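Local coordinates for protein aromatic amino acid beta-eliminating lyase/threonine aldolase (Exiguobacterium sibiricum, PDB 3LWS) that is a pyridoxal-phosphate-carrying member of the beta-eliminating lyase family, built on the aminotransferase-like fold, at residues Arg89-His94 and Ile113-Val118; Pro95-Glu100 and Cys138-Leu143; Gln267-Phe272 and Asn288-His293. All coordinates share one frame; numbering follows the deposited sequence.

Contact 1: Arg89-His94 and Ile113-Val118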
loop_
_atom_site.group_PDB
_atom_site.type_symbol
_atom_site.label_atom_id
_atom_site.label_comp_id
_atom_site.label_asym_id
_atom_site.label_seq_id
_atom_site.Cartn_x
_atom_site.Cartn_y
_atom_site.Cartn_z
ATOM N N ARG A 89 19.219 -18.096 -8.671
ATOM C CA ARG A 89 18.972 -16.659 -8.762
ATOM C C ARG A 89 18.566 -16.165 -10.151
ATOM O O ARG A 89 18.665 -14.980 -10.422
ATOM C CB ARG A 89 20.191 -15.906 -8.282
ATOM C CG ARG A 89 20.444 -16.153 -6.795
ATOM C CD ARG A 89 21.608 -15.399 -6.304
ATOM N NE ARG A 89 21.549 -15.297 -4.859
ATOM C CZ ARG A 89 22.259 -14.441 -4.148
ATOM N NH1 ARG A 89 23.116 -13.643 -4.750
ATOM N NH2 ARG A 89 22.128 -14.390 -2.833
ATOM N N THR A 90 18.112 -17.048 -11.020
ATOM C CA THR A 90 17.714 -16.637 -12.367
ATOM C C THR A 90 16.247 -16.985 -12.602
ATOM O O THR A 90 15.808 -18.080 -12.281
ATOM C CB THR A 90 18.606 -17.281 -13.458
ATOM O OG1 THR A 90 19.958 -16.837 -13.281
ATOM C CG2 THR A 90 18.119 -16.895 -14.868
ATOM N N VAL A 91 15.502 -16.036 -13.162
ATOM C CA VAL A 91 14.100 -16.241 -13.526
ATOM C C VAL A 91 13.953 -15.920 -15.019
ATOM O O VAL A 91 14.779 -15.206 -15.590
ATOM C CB VAL A 91 13.157 -15.385 -12.651
ATOM C CG1 VAL A 91 13.366 -15.699 -11.150
ATOM C CG2 VAL A 91 13.341 -13.909 -12.941
ATOM N N ALA A 92 12.949 -16.485 -15.657
ATOM C CA ALA A 92 12.694 -16.197 -17.038
ATOM C C ALA A 92 11.234 -15.757 -17.289
ATOM O O ALA A 92 10.267 -16.211 -16.632
ATOM C CB ALA A 92 13.086 -17.396 -17.918
ATOM N N TYR A 93 11.091 -14.861 -18.250
ATOM C CA TYR A 93 9.796 -14.361 -18.670
ATOM C C TYR A 93 9.900 -13.622 -20.012
ATOM O O TYR A 93 10.993 -13.504 -20.579
ATOM C CB TYR A 93 9.163 -13.463 -17.580
ATOM C CG TYR A 93 10.025 -12.372 -16.958
ATOM C CD1 TYR A 93 10.710 -11.473 -17.737
ATOM C CD2 TYR A 93 10.086 -12.213 -15.578
ATOM C CE1 TYR A 93 11.490 -10.449 -17.171
ATOM C CE2 TYR A 93 10.832 -11.154 -15.006
ATOM C CZ TYR A 93 11.537 -10.297 -15.840
ATOM O OH TYR A 93 12.283 -9.275 -15.347
ATOM N N HIS A 94 8.752 -13.192 -20.534
ATOM C CA HIS A 94 8.678 -12.398 -21.785
ATOM C C HIS A 94 9.475 -11.069 -21.649
ATOM O O HIS A 94 9.475 -10.477 -20.575
ATOM C CB HIS A 94 7.188 -12.112 -22.103
ATOM C CG HIS A 94 6.945 -11.571 -23.482
ATOM N ND1 HIS A 94 6.998 -10.221 -23.786
ATOM C CD2 HIS A 94 6.676 -12.211 -24.644
ATOM C CE1 HIS A 94 6.780 -10.063 -25.080
ATOM N NE2 HIS A 94 6.567 -11.251 -25.621
ATOM N N ILE A 113 18.682 -11.066 -8.209
ATOM C CA ILE A 113 18.026 -11.917 -9.175
ATOM C C ILE A 113 18.236 -11.404 -10.616
ATOM O O ILE A 113 18.198 -10.182 -10.901
ATOM C CB ILE A 113 16.532 -12.143 -8.834
ATOM C CG1 ILE A 113 16.382 -12.918 -7.515
ATOM C CG2 ILE A 113 15.841 -12.896 -9.974
ATOM C CD1 ILE A 113 14.987 -13.065 -7.018
ATOM N N GLU A 114 18.527 -12.353 -11.504
ATOM C CA GLU A 114 18.785 -12.044 -12.917
ATOM C C GLU A 114 17.662 -12.631 -13.740
ATOM O O GLU A 114 17.032 -13.582 -13.326
ATOM C CB GLU A 114 20.144 -12.614 -13.354
ATOM C CG GLU A 114 21.291 -11.932 -12.607
ATOM C CD GLU A 114 22.693 -12.415 -13.011
ATOM O OE1 GLU A 114 22.840 -13.512 -13.622
ATOM O OE2 GLU A 114 23.657 -11.660 -12.711
ATOM N N THR A 115 17.415 -12.030 -14.899
ATOM C CA THR A 115 16.301 -12.418 -15.730
ATOM C C THR A 115 16.765 -12.782 -17.148
ATOM O O THR A 115 17.604 -12.088 -17.720
ATOM C CB THR A 115 15.224 -11.292 -15.725
ATOM O OG1 THR A 115 15.706 -10.143 -16.417
ATOM C CG2 THR A 115 14.912 -10.843 -14.303
ATOM N N ILE A 116 16.278 -13.900 -17.663
ATOM C CA ILE A 116 16.456 -14.278 -19.065
ATOM C C ILE A 116 15.176 -13.903 -19.752
ATOM O O ILE A 116 14.103 -14.339 -19.310
ATOM C CB ILE A 116 16.664 -15.791 -19.250
ATOM C CG1 ILE A 116 17.994 -16.235 -18.627
ATOM C CG2 ILE A 116 16.557 -16.192 -20.754
ATOM C CD1 ILE A 116 18.141 -17.738 -18.510
ATOM N N LEU A 117 15.266 -13.101 -20.813
ATOM C CA LEU A 117 14.079 -12.661 -21.540
ATOM C C LEU A 117 13.817 -13.679 -22.641
ATOM O O LEU A 117 14.690 -13.964 -23.420
ATOM C CB LEU A 117 14.262 -11.237 -22.063
ATOM C CG LEU A 117 14.703 -10.201 -20.999
ATOM C CD1 LEU A 117 14.864 -8.753 -21.627
ATOM C CD2 LEU A 117 13.769 -10.166 -19.813
ATOM N N VAL A 118 12.632 -14.284 -22.648
ATOM C CA VAL A 118 12.398 -15.463 -23.472
ATOM C C VAL A 118 11.673 -15.044 -24.744
ATOM O O VAL A 118 10.618 -14.441 -24.674
ATOM C CB VAL A 118 11.539 -16.530 -22.749
ATOM C CG1 VAL A 118 11.680 -17.862 -23.450
ATOM C CG2 VAL A 118 11.919 -16.654 -21.298
HETATM O O HOH W 1 22.133 -15.848 -14.550
#
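The ring of Tyr93 meets Thr115 and Leu117 because its CG sits between the backbone N and the carbonyl carbon (chi1 48°), a turn that lays the phenol beside the neighbouring strand. Thr115 keeps CG2 anti to its own carbonyl carbon, which presents the methyl to the far end of that ring: CG2 lies 3.2 Å from Tyr93 OH and also meets Val91 CG2 at 3.7 Å. Leu117 runs alongside the tyrosine in the same direction and sets CD2 3.5 Å from Tyr93 CE1. An aromatic residue suits this place, since the ring can lie against Leu117 and Thr115 while its hydroxyl, beside the Thr115 methyl, forms a hydrogen bond with Glu100; the same carboxylate is also hydrogen-bonded to Thr115 OG1.

Strands 90-93 and 114-117 run parallel, with 4.6 Å between their axes at the closest point, and 114-117 is an outermost strand, within this chain, of the mixed sheet in the large domain. They form a beta-alpha-beta crossover through helices 98-101 and 106-110. Five backbone hydrogen bonds alternate between the strands, from Glu114 N to Arg89 O at one end to Val118 N to Tyr93 O (2.8 Å) at the other. Val91 and Tyr93 each use both N and O in this pattern.

On the other face the small Ala92 puts CB 3.7 Å from Val118 CG2, while the beta-branched Thr90 and Ile116 touch through Thr90 CG2 and Ile116 CD1. Thr90 is partly open to solvent, and one water joins its OG1 to Glu114 OE1, to which the water donates at 2.6 Å.

Contact 2: Pro95-Glu100 and Cys138-Leu143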
loop_
_atom_site.group_PDB
_atom_site.type_symbol
_atom_site.label_atom_id
_atom_site.label_comp_id
_atom_site.label_asym_id
_atom_site.label_seq_id
_atom_site.Cartn_x
_atom_site.Cartn_y
_atom_site.Cartn_z
ATOM N N PRO A 95 10.110 -10.570 -22.748
ATOM C CA PRO A 95 10.869 -9.292 -22.632
ATOM C C PRO A 95 10.044 -8.063 -22.184
ATOM O O PRO A 95 10.593 -7.126 -21.637
ATOM C CB PRO A 95 11.429 -9.058 -24.040
ATOM C CG PRO A 95 11.222 -10.331 -24.816
ATOM C CD PRO A 95 10.283 -11.218 -24.065
ATOM N N LEU A 96 8.744 -8.080 -22.408
ATOM C CA LEU A 96 7.865 -6.990 -21.975
ATOM C C LEU A 96 7.101 -7.317 -20.687
ATOM O O LEU A 96 6.055 -6.729 -20.406
ATOM C CB LEU A 96 6.890 -6.587 -23.098
ATOM C CG LEU A 96 7.543 -6.241 -24.432
ATOM C CD1 LEU A 96 6.520 -5.617 -25.450
ATOM C CD2 LEU A 96 8.749 -5.348 -24.198
ATOM N N CYS A 97 7.659 -8.212 -19.871
ATOM C CA CYS A 97 7.063 -8.560 -18.601
ATOM C C CYS A 97 6.991 -7.302 -17.727
ATOM O O CYS A 97 7.890 -6.462 -17.745
ATOM C CB CYS A 97 7.885 -9.645 -17.920
ATOM S SG CYS A 97 7.399 -10.059 -16.215
ATOM N N HIS A 98 5.909 -7.172 -16.979
ATOM C CA HIS A 98 5.717 -6.000 -16.095
ATOM C C HIS A 98 6.920 -5.732 -15.203
ATOM O O HIS A 98 7.331 -4.561 -15.018
ATOM C CB HIS A 98 4.451 -6.187 -15.244
ATOM C CG HIS A 98 3.883 -4.912 -14.683
ATOM N ND1 HIS A 98 4.308 -4.362 -13.493
ATOM C CD2 HIS A 98 2.917 -4.092 -15.153
ATOM C CE1 HIS A 98 3.635 -3.250 -13.262
ATOM N NE2 HIS A 98 2.762 -3.083 -14.238
ATOM N N LEU A 99 7.497 -6.812 -14.663
ATOM C CA LEU A 99 8.655 -6.692 -13.767
ATOM C C LEU A 99 9.904 -6.119 -14.472
ATOM O O LEU A 99 10.734 -5.519 -13.837
ATOM C CB LEU A 99 9.020 -8.040 -13.107
ATOM C CG LEU A 99 7.960 -8.583 -12.129
ATOM C CD1 LEU A 99 7.037 -9.548 -12.826
ATOM C CD2 LEU A 99 8.548 -9.258 -10.899
ATOM N N GLU A 100 9.998 -6.330 -15.773
ATOM C CA GLU A 100 11.117 -5.904 -16.589
ATOM C C GLU A 100 11.015 -4.453 -17.006
ATOM O O GLU A 100 12.028 -3.735 -17.017
ATOM C CB GLU A 100 11.196 -6.766 -17.862
ATOM C CG GLU A 100 12.504 -6.572 -18.654
ATOM C CD GLU A 100 13.720 -7.109 -17.920
ATOM O OE1 GLU A 100 13.572 -7.734 -16.831
ATOM O OE2 GLU A 100 14.832 -6.931 -18.456
ATOM N N CYS A 138 12.363 -19.963 -11.717
ATOM C CA CYS A 138 10.961 -19.690 -12.046
ATOM C C CYS A 138 10.749 -19.209 -13.477
ATOM O O CYS A 138 11.510 -18.358 -13.930
ATOM C CB CYS A 138 10.443 -18.621 -11.127
ATOM S SG CYS A 138 8.663 -18.373 -11.272
ATOM N N LEU A 139 9.775 -19.795 -14.182
ATOM C CA LEU A 139 9.233 -19.225 -15.426
ATOM C C LEU A 139 7.924 -18.493 -15.036
ATOM O O LEU A 139 7.081 -19.073 -14.343
ATOM C CB LEU A 139 8.944 -20.298 -16.450
ATOM C CG LEU A 139 8.213 -19.942 -17.755
ATOM C CD1 LEU A 139 9.004 -18.923 -18.569
ATOM C CD2 LEU A 139 7.967 -21.179 -18.559
ATOM N N LEU A 140 7.801 -17.221 -15.431
ATOM C CA LEU A 140 6.602 -16.402 -15.267
ATOM C C LEU A 140 5.906 -16.313 -16.635
ATOM O O LEU A 140 6.530 -15.958 -17.632
ATOM C CB LEU A 140 6.949 -14.975 -14.727
ATOM C CG LEU A 140 5.810 -13.940 -14.575
ATOM C CD1 LEU A 140 6.056 -12.933 -13.452
ATOM C CD2 LEU A 140 5.480 -13.144 -15.901
ATOM N N LEU A 141 4.633 -16.700 -16.679
ATOM C CA LEU A 141 3.786 -16.456 -17.824
ATOM C C LEU A 141 2.760 -15.405 -17.432
ATOM O O LEU A 141 2.329 -15.373 -16.290
ATOM C CB LEU A 141 3.059 -17.710 -18.241
ATOM C CG LEU A 141 3.928 -18.859 -18.736
ATOM C CD1 LEU A 141 3.067 -20.091 -18.931
ATOM C CD2 LEU A 141 4.649 -18.437 -20.020
ATOM N N GLU A 142 2.383 -14.569 -18.399
ATOM C CA GLU A 142 1.335 -13.543 -18.275
ATOM C C GLU A 142 0.197 -13.833 -19.269
ATOM O O GLU A 142 0.405 -13.824 -20.485
ATOM C CB GLU A 142 1.951 -12.176 -18.589
ATOM C CG GLU A 142 1.066 -10.977 -18.407
ATOM C CD GLU A 142 1.633 -9.711 -19.077
ATOM O OE1 GLU A 142 2.848 -9.425 -18.911
ATOM O OE2 GLU A 142 0.833 -8.974 -19.725
ATOM N N LEU A 143 -0.988 -14.127 -18.765
ATOM C CA LEU A 143 -2.110 -14.501 -19.609
ATOM C C LEU A 143 -3.194 -13.408 -19.613
ATOM O O LEU A 143 -3.849 -13.180 -18.565
ATOM C CB LEU A 143 -2.697 -15.842 -19.128
ATOM C CG LEU A 143 -1.762 -17.050 -19.123
ATOM C CD1 LEU A 143 -2.419 -18.185 -18.368
ATOM C CD2 LEU A 143 -1.405 -17.466 -20.532
HETATM O O HOH W 2 3.513 -6.714 -18.875
HETATM O O HOH W 3 4.391 -9.468 -16.499
#
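Leu140 points from strand 138-142 toward the turn of 95-100 and meets Cys97 and Leu99 with a different methyl each. The arrangement belongs to the three-layer alpha/beta/alpha large domain: the chain leaves strand 90-93, turns, and starts the short helix 98-101 above the neighbouring parallel strand. Helix 71-86 packs on this same face, where its Gln75 touches both leucines, whereas Leu139 and Leu141 turn to helix 155-167.

With CG anti to the backbone N (chi1 176°), Leu140 reaches straight out from its strand and its fork spans the start of the helix. CD1 lies 3.6 Å from Leu99 CD1, the two leucines meeting at a slant, and CD2 lies equally close to Cys97 SG. A branched aliphatic chain suits this buried spot because it can fill two directions at once.

Cys97 has two tasks. It occupies the N-cap position, where its sulfur accepts a weak bond from Leu99 N at 3.6 Å, and the same polarisable atom is apolar enough to rest on a leucine methyl.

Glu142, two residues farther along the strand and on the same face, deals with the polar side of the turn through water. Its OE2 accepts from the backbone N of Arg146, and OE1 is gripped by two donating waters at 2.8 and 2.9 Å. The nearby N-terminal end of the helix, with its partial positive charge, would probably favour a charged carboxylate. One of these waters also donates to Leu96 O at 3.0 Å; the other accepts from His98 N at 2.8 Å.

Contact 3: Gln267-Phe272 and Asn288-His293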
loop_
_atom_site.group_PDB
_atom_site.type_symbol
_atom_site.label_atom_id
_atom_site.label_comp_id
_atom_site.label_asym_id
_atom_site.label_seq_id
_atom_site.Cartn_x
_atom_site.Cartn_y
_atom_site.Cartn_z
ATOM N N GLN A 267 -16.579 -7.490 -31.417
ATOM C CA GLN A 267 -17.402 -6.628 -32.278
ATOM C C GLN A 267 -16.687 -5.313 -32.634
ATOM O O GLN A 267 -16.687 -4.909 -33.798
ATOM C CB GLN A 267 -18.732 -6.296 -31.611
ATOM C CG GLN A 267 -19.616 -7.496 -31.319
ATOM C CD GLN A 267 -20.604 -7.857 -32.432
ATOM O OE1 GLN A 267 -20.436 -7.477 -33.610
ATOM N NE2 GLN A 267 -21.638 -8.627 -32.057
ATOM N N LEU A 268 -16.100 -4.657 -31.625
ATOM C CA LEU A 268 -15.381 -3.396 -31.835
ATOM C C LEU A 268 -14.198 -3.608 -32.798
ATOM O O LEU A 268 -13.966 -2.815 -33.707
ATOM C CB LEU A 268 -14.880 -2.815 -30.512
ATOM C CG LEU A 268 -15.916 -2.217 -29.595
ATOM C CD1 LEU A 268 -15.303 -1.977 -28.195
ATOM C CD2 LEU A 268 -16.477 -0.937 -30.223
ATOM N N ALA A 269 -13.443 -4.679 -32.601
ATOM C CA ALA A 269 -12.276 -4.950 -33.446
ATOM C C ALA A 269 -12.657 -5.069 -34.936
ATOM O O ALA A 269 -11.921 -4.635 -35.854
ATOM C CB ALA A 269 -11.599 -6.239 -32.987
ATOM N N GLU A 270 -13.804 -5.693 -35.157
ATOM C CA GLU A 270 -14.326 -5.925 -36.485
ATOM C C GLU A 270 -14.628 -4.572 -37.136
ATOM O O GLU A 270 -14.267 -4.351 -38.285
ATOM C CB GLU A 270 -15.579 -6.801 -36.363
ATOM C CG GLU A 270 -15.735 -7.829 -37.441
ATOM C CD GLU A 270 -16.687 -8.980 -37.055
ATOM O OE1 GLU A 270 -17.264 -8.969 -35.930
ATOM O OE2 GLU A 270 -16.839 -9.887 -37.913
ATOM N N GLN A 271 -15.239 -3.661 -36.374
ATOM C CA GLN A 271 -15.514 -2.305 -36.844
ATOM C C GLN A 271 -14.231 -1.542 -37.197
ATOM O O GLN A 271 -14.180 -0.838 -38.198
ATOM C CB GLN A 271 -16.290 -1.503 -35.780
ATOM C CG GLN A 271 -17.720 -1.994 -35.474
ATOM C CD GLN A 271 -18.725 -1.683 -36.590
ATOM O OE1 GLN A 271 -18.867 -0.534 -37.050
ATOM N NE2 GLN A 271 -19.445 -2.708 -37.008
ATOM N N PHE A 272 -13.199 -1.694 -36.362
ATOM C CA PHE A 272 -11.933 -0.959 -36.523
ATOM C C PHE A 272 -11.134 -1.475 -37.695
ATOM O O PHE A 272 -10.567 -0.692 -38.474
ATOM C CB PHE A 272 -11.072 -1.037 -35.234
ATOM C CG PHE A 272 -11.543 -0.137 -34.108
ATOM C CD1 PHE A 272 -11.637 1.234 -34.281
ATOM C CD2 PHE A 272 -11.865 -0.676 -32.841
ATOM C CE1 PHE A 272 -12.075 2.073 -33.233
ATOM C CE2 PHE A 272 -12.264 0.147 -31.798
ATOM C CZ PHE A 272 -12.371 1.535 -31.997
ATOM N N ASN A 288 -11.206 -9.183 -23.566
ATOM C CA ASN A 288 -11.824 -7.871 -23.677
ATOM C C ASN A 288 -10.891 -6.818 -24.269
ATOM O O ASN A 288 -11.300 -5.687 -24.434
ATOM C CB ASN A 288 -12.327 -7.366 -22.323
ATOM C CG ASN A 288 -11.222 -7.139 -21.348
ATOM O OD1 ASN A 288 -10.251 -7.881 -21.330
ATOM N ND2 ASN A 288 -11.334 -6.068 -20.568
HETATM N N MSE A 289 -9.654 -7.194 -24.576
HETATM C CA MSE A 289 -8.649 -6.214 -24.966
HETATM C C MSE A 289 -8.075 -6.487 -26.337
HETATM O O MSE A 289 -8.090 -7.616 -26.835
HETATM C CB MSE A 289 -7.528 -6.169 -23.920
HETATM C CG MSE A 289 -6.488 -7.276 -24.070
HETATM SE SE MSE A 289 -4.907 -6.890 -23.013
HETATM C CE MSE A 289 -4.146 -5.435 -24.077
ATOM N N PHE A 290 -7.548 -5.420 -26.918
ATOM C CA PHE A 290 -6.693 -5.480 -28.078
ATOM C C PHE A 290 -5.903 -4.168 -28.197
ATOM O O PHE A 290 -6.202 -3.188 -27.501
ATOM C CB PHE A 290 -7.506 -5.747 -29.347
ATOM C CG PHE A 290 -8.662 -4.801 -29.572
ATOM C CD1 PHE A 290 -9.934 -5.104 -29.093
ATOM C CD2 PHE A 290 -8.489 -3.622 -30.300
ATOM C CE1 PHE A 290 -11.013 -4.247 -29.335
ATOM C CE2 PHE A 290 -9.552 -2.760 -30.531
ATOM C CZ PHE A 290 -10.822 -3.081 -30.063
ATOM N N HIS A 291 -4.915 -4.131 -29.079
ATOM C CA HIS A 291 -4.314 -2.847 -29.427
ATOM C C HIS A 291 -4.858 -2.372 -30.745
ATOM O O HIS A 291 -5.124 -3.170 -31.630
ATOM C CB HIS A 291 -2.791 -2.898 -29.450
ATOM C CG HIS A 291 -2.168 -3.023 -28.091
ATOM N ND1 HIS A 291 -0.818 -3.200 -27.910
ATOM C CD2 HIS A 291 -2.716 -3.007 -26.845
ATOM C CE1 HIS A 291 -0.556 -3.302 -26.617
ATOM N NE2 HIS A 291 -1.686 -3.166 -25.947
ATOM N N LEU A 292 -5.018 -1.065 -30.840
ATOM C CA LEU A 292 -5.582 -0.407 -32.000
ATOM C C LEU A 292 -4.470 0.440 -32.616
ATOM O O LEU A 292 -4.068 1.439 -32.023
ATOM C CB LEU A 292 -6.750 0.477 -31.569
ATOM C CG LEU A 292 -7.454 1.281 -32.659
ATOM C CD1 LEU A 292 -8.052 0.338 -33.705
ATOM C CD2 LEU A 292 -8.526 2.161 -32.014
ATOM N N HIS A 293 -4.022 0.018 -33.791
ATOM C CA HIS A 293 -2.978 0.633 -34.621
ATOM C C HIS A 293 -3.531 1.461 -35.806
ATOM O O HIS A 293 -4.361 0.954 -36.587
ATOM C CB HIS A 293 -2.208 -0.503 -35.283
ATOM C CG HIS A 293 -1.392 -1.322 -34.341
ATOM N ND1 HIS A 293 -0.152 -1.810 -34.674
ATOM C CD2 HIS A 293 -1.633 -1.740 -33.081
ATOM C CE1 HIS A 293 0.334 -2.498 -33.655
ATOM N NE2 HIS A 293 -0.540 -2.453 -32.671
#
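Phe272 comes down from helix 258-273 onto Leu292 and Phe290 of strand 289-295, a helix-on-sheet contact of the smaller alpha/beta domain, whose antiparallel sheet is covered here by the helix. The axes of 267-272 and 289-293 approach to 9.8 Å and run nearly alongside one another, 16° apart.

Phe272 CB already meets Leu292 CD1, at 3.7 Å. One atom on, CG comes closer to the same methyl, at 3.5 Å, and the ring then divides its neighbours. Along one side, CD1 touches both leucine methyls, while CE1 and the tip CZ pass to Leu292 CD2, at 3.8 and 3.9 Å. This methyl stands over the ring face, 16° off the normal through the centroid, in a CH-pi contact. Leu292 can cover the ring lengthwise because its CG is anti to the backbone N (chi1 179°), extending its two methyls toward the helix.

Along the other side, CD2 and CE2 of Phe272 meet Phe290 CZ, at 3.8 and 3.9 Å. The two phenylalanine side chains cross at about a right angle, and Phe272 CE2 lies in the plane of the Phe290 ring, at its edge. Two large aromatics suit this place because together their rings bridge the gap between helix and sheet.

Where the Phe290 ring lies close to the helix, the residue it meets is small: Ala269 lays its CB over one face of the ring, offset toward the rim. Helix 342-355 adds to this core, with Phe349 against Leu268 and Leu352 against Phe272. At the edge of the Phe290 ring, Leu268 CB lies 4.1 Å from CZ.

In the fold
Contacts 1 and 2 are neighbours, their centres 8 Å apart. Strand 90-93 belongs to the first and runs on into the turn of the second, and it lies between strands 138-142 and 114-117: Ala92 O is 2.9 Å from Leu140 N. The two contacts thus share one parallel part of the sheet, contact 1 by strand pairing and contact 2 by packing of the following turn on its face. Lys206, which bears the pyridoxal phosphate, follows strand 199-203 of this same sheet. Contact 3 lies in a separate antiparallel sheet, its centre 24 Å from that of contact 2 and 32 Å from that of contact 1. Its nearest atoms are about 7 Å from contact 2, without touching it.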